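Long-range contact in conserved hypothetical protein (Bacteroides thetaiotaomicron, PDB 2FB6), which is of unknown function but has a five-stranded parallel alpha/beta fold like that of DsrE-type proteins, possibly a distant relative: residues Ile44-Ala49 / Ile74-Asp79. Residues are numbered along the deposited sequence; the frame is centred on the assembly and turned at random. Where two conformers were deposited one is given.
Sequences IILWGA and IEACQD
I44 pairs with I74 in register, on neighbouring strands of the parallel sheet: its O takes the N-H of E75 at 3.0 Å and also meets the CA of I74. Its side chain shares a face of the sheet with I74, where CB lies 4.3 Å from I74 CG1 and helix 58-70 covers the pair. I45, on the other face, runs side by side with E75, its CG1 3.7 Å from OE2. E75 holds CG between backbone N and carbonyl carbon (chi1 52°) and is extended beyond it; within this buried layer, R98 forms a salt bridge to OE1 and the Y107 hydroxyl hydrogen-bonds OE2, so both oxygens of the carboxylate are satisfied. L46 is gripped twice by backbone, N to E75 O at 2.8 Å and O to C77 N at 3.0 Å. In the conformer given, its side chain crosses I74 obliquely, CD1 3.9 Å from I74 CG2, while CB touches A76 CB. At W47, where the strand has ended, the indole has CG anti to the backbone N (chi1 -166°) and lays one face over C77. The CB of C77 sits 3.7 Å from the centroid of the five-membered ring, a CH-pi contact 11° off the normal; SG lies over the same face, displaced toward the rim and 3.6 Å from NE1. An alanine in place of W47 would probably uncover this side of C77 and cost the cysteine its aromatic neighbour. C77 is the N-cap of helix 78-84, its sulfur capping a backbone N just beyond D79, and W47 also touches C80. Indole cover and the helix start would both be expected to influence the thiol's reactivity, although a role for this cysteine remains unproven.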
ATOM      1  N   ILE A  44      -0.254   2.586  -1.885  1.00 10.78           N
ATOM      2  CA  ILE A  44      -0.826   1.406  -1.245  1.00 11.54           C
ATOM      3  C   ILE A  44      -0.937   1.678   0.243  1.00 10.48           C
ATOM      4  O   ILE A  44       0.025   2.122   0.858  1.00 10.47           O
ATOM      5  CB  ILE A  44       0.031   0.136  -1.502  1.00 11.33           C
ATOM      6  CG1 ILE A  44       0.127  -0.142  -3.027  1.00 13.15           C
ATOM      7  CG2 ILE A  44      -0.577  -1.067  -0.725  1.00 13.63           C
ATOM      8  CD1 ILE A  44       0.968  -1.318  -3.401  1.00 14.57           C
ATOM      9  N   ILE A  45      -2.123   1.432   0.793  1.00 10.20           N
ATOM     10  CA  ILE A  45      -2.388   1.626   2.221  1.00 10.26           C
ATOM     11  C   ILE A  45      -2.472   0.247   2.879  1.00 11.00           C
ATOM     12  O   ILE A  45      -3.325  -0.557   2.526  1.00 11.61           O
ATOM     13  CB  ILE A  45      -3.724   2.361   2.458  1.00 10.79           C
ATOM     14  CG1 ILE A  45      -3.778   3.695   1.694  1.00 10.96           C
ATOM     15  CG2 ILE A  45      -3.950   2.543   3.963  1.00 11.51           C
ATOM     16  CD1 ILE A  45      -5.201   4.234   1.593  1.00 13.56           C
ATOM     17  N   LEU A  46      -1.572  -0.007   3.821  1.00 10.85           N
ATOM     18  CA  LEU A  46      -1.589  -1.243   4.600  0.50 11.54           C
ATOM     19  C   LEU A  46      -2.411  -1.036   5.858  1.00 11.54           C
ATOM     20  O   LEU A  46      -2.031  -0.262   6.732  1.00 12.00           O
ATOM     21  CB  LEU A  46      -0.170  -1.634   4.998  0.50 11.84           C
ATOM     22  CG  LEU A  46       0.692  -2.250   3.910  0.50 11.60           C
ATOM     23  CD1 LEU A  46       2.113  -2.410   4.393  0.50 11.33           C
ATOM     24  CD2 LEU A  46       0.119  -3.598   3.537  0.50 13.26           C
ATOM     25  N   TRP A  47      -3.542  -1.730   5.972  1.00 12.21           N
ATOM     26  CA  TRP A  47      -4.432  -1.478   7.100  1.00 12.73           C
ATOM     27  C   TRP A  47      -5.303  -2.704   7.292  1.00 13.58           C
ATOM     28  O   TRP A  47      -6.079  -3.044   6.405  1.00 14.55           O
ATOM     29  CB  TRP A  47      -5.304  -0.257   6.770  1.00 13.07           C
ATOM     30  CG  TRP A  47      -6.051   0.339   7.927  1.00 13.05           C
ATOM     31  CD1 TRP A  47      -6.324  -0.241   9.133  1.00 13.70           C
ATOM     32  CD2 TRP A  47      -6.658   1.628   7.953  1.00 12.73           C
ATOM     33  NE1 TRP A  47      -7.061   0.619   9.915  1.00 13.67           N
ATOM     34  CE2 TRP A  47      -7.266   1.780   9.215  1.00 13.00           C
ATOM     35  CE3 TRP A  47      -6.724   2.690   7.037  1.00 12.62           C
ATOM     36  CZ2 TRP A  47      -7.960   2.942   9.579  1.00 12.83           C
ATOM     37  CZ3 TRP A  47      -7.406   3.851   7.409  1.00 12.78           C
ATOM     38  CH2 TRP A  47      -8.002   3.965   8.657  1.00 13.59           C
ATOM     39  N   GLY A  48      -5.197  -3.342   8.459  1.00 13.33           N
ATOM     40  CA  GLY A  48      -5.960  -4.572   8.738  1.00 13.92           C
ATOM     41  C   GLY A  48      -5.061  -5.787   8.822  1.00 13.48           C
ATOM     42  O   GLY A  48      -3.910  -5.670   9.225  1.00 13.72           O
ATOM     43  N   ALA A  49      -5.584  -6.952   8.430  1.00 13.06           N
ATOM     44  CA  ALA A  49      -4.856  -8.228   8.549  1.00 12.79           C
ATOM     45  C   ALA A  49      -3.516  -8.188   7.792  1.00 12.40           C
ATOM     46  O   ALA A  49      -2.523  -8.794   8.203  1.00 13.68           O
ATOM     47  CB  ALA A  49      -5.744  -9.375   8.062  1.00 12.49           C
ATOM     48  N   ILE A  74       4.038   3.381  -0.181  1.00 10.99           N
ATOM     49  CA  ILE A  74       3.336   2.461   0.727  1.00 10.84           C
ATOM     50  C   ILE A  74       3.311   3.070   2.117  1.00 10.87           C
ATOM     51  O   ILE A  74       4.344   3.493   2.611  1.00 11.29           O
ATOM     52  CB  ILE A  74       3.989   1.053   0.795  1.00 11.19           C
ATOM     53  CG1 ILE A  74       4.200   0.498  -0.620  1.00 12.49           C
ATOM     54  CG2 ILE A  74       3.082   0.114   1.628  1.00 11.44           C
ATOM     55  CD1 ILE A  74       4.857  -0.867  -0.661  1.00 12.31           C
ATOM     56  N   GLU A  75       2.116   3.158   2.704  1.00 10.23           N
ATOM     57  CA  GLU A  75       1.938   3.721   4.037  1.00 10.96           C
ATOM     58  C   GLU A  75       1.097   2.753   4.843  1.00 10.83           C
ATOM     59  O   GLU A  75       0.272   2.034   4.278  1.00 12.16           O
ATOM     60  CB  GLU A  75       1.282   5.105   3.966  1.00 10.92           C
ATOM     61  CG  GLU A  75      -0.021   5.147   3.148  1.00 11.18           C
ATOM     62  CD  GLU A  75      -0.606   6.551   2.992  1.00 12.83           C
ATOM     63  OE1 GLU A  75      -0.053   7.499   3.589  1.00 16.16           O
ATOM     64  OE2 GLU A  75      -1.624   6.695   2.281  1.00 14.17           O
ATOM     65  N   ALA A  76       1.366   2.683   6.143  1.00 11.19           N
ATOM     66  CA  ALA A  76       0.673   1.732   7.002  1.00 11.73           C
ATOM     67  C   ALA A  76       0.022   2.464   8.151  1.00 11.56           C
ATOM     68  O   ALA A  76       0.581   3.434   8.679  1.00 11.94           O
ATOM     69  CB  ALA A  76       1.650   0.677   7.543  1.00 12.20           C
ATOM     70  N   CYS A  77      -1.147   1.969   8.541  1.00 12.07           N
ATOM     71  CA  CYS A  77      -1.888   2.489   9.670  1.00 11.06           C
ATOM     72  C   CYS A  77      -1.045   2.400  10.941  1.00 11.22           C
ATOM     73  O   CYS A  77      -0.680   1.312  11.362  1.00 10.95           O
ATOM     74  CB  CYS A  77      -3.213   1.728   9.808  1.00 11.89           C
ATOM     75  SG  CYS A  77      -4.137   2.064  11.324  1.00 14.83           S
ATOM     76  N   GLN A  78      -0.732   3.549  11.542  1.00 10.20           N
ATOM     77  CA  GLN A  78       0.076   3.576  12.755  1.00 10.74           C
ATOM     78  C   GLN A  78      -0.634   2.928  13.935  1.00 10.56           C
ATOM     79  O   GLN A  78       0.029   2.302  14.778  1.00 11.30           O
ATOM     80  CB  GLN A  78       0.508   5.010  13.090  1.00 10.76           C
ATOM     81  CG  GLN A  78       1.375   5.114  14.338  1.00 11.47           C
ATOM     82  CD  GLN A  78       2.100   6.449  14.439  1.00 13.72           C
ATOM     83  OE1 GLN A  78       2.283   7.146  13.437  1.00 15.43           O
ATOM     84  NE2 GLN A  78       2.506   6.810  15.647  1.00 15.80           N
ATOM     85  N   ASP A  79      -1.959   3.079  14.024  1.00 11.38           N
ATOM     86  CA  ASP A  79      -2.702   2.379  15.081  1.00 12.18           C
ATOM     87  C   ASP A  79      -2.523   0.867  14.945  1.00 12.76           C
ATOM     88  O   ASP A  79      -2.234   0.181  15.933  1.00 13.27           O
ATOM     89  CB  ASP A  79      -4.184   2.728  15.009  1.00 13.45           C
ATOM     90  CG  ASP A  79      -4.479   4.110  15.534  1.00 14.03           C
ATOM     91  OD1 ASP A  79      -4.459   4.292  16.781  1.00 15.69           O
ATOM     92  OD2 ASP A  79      -4.757   5.025  14.715  1.00 15.28           O
TER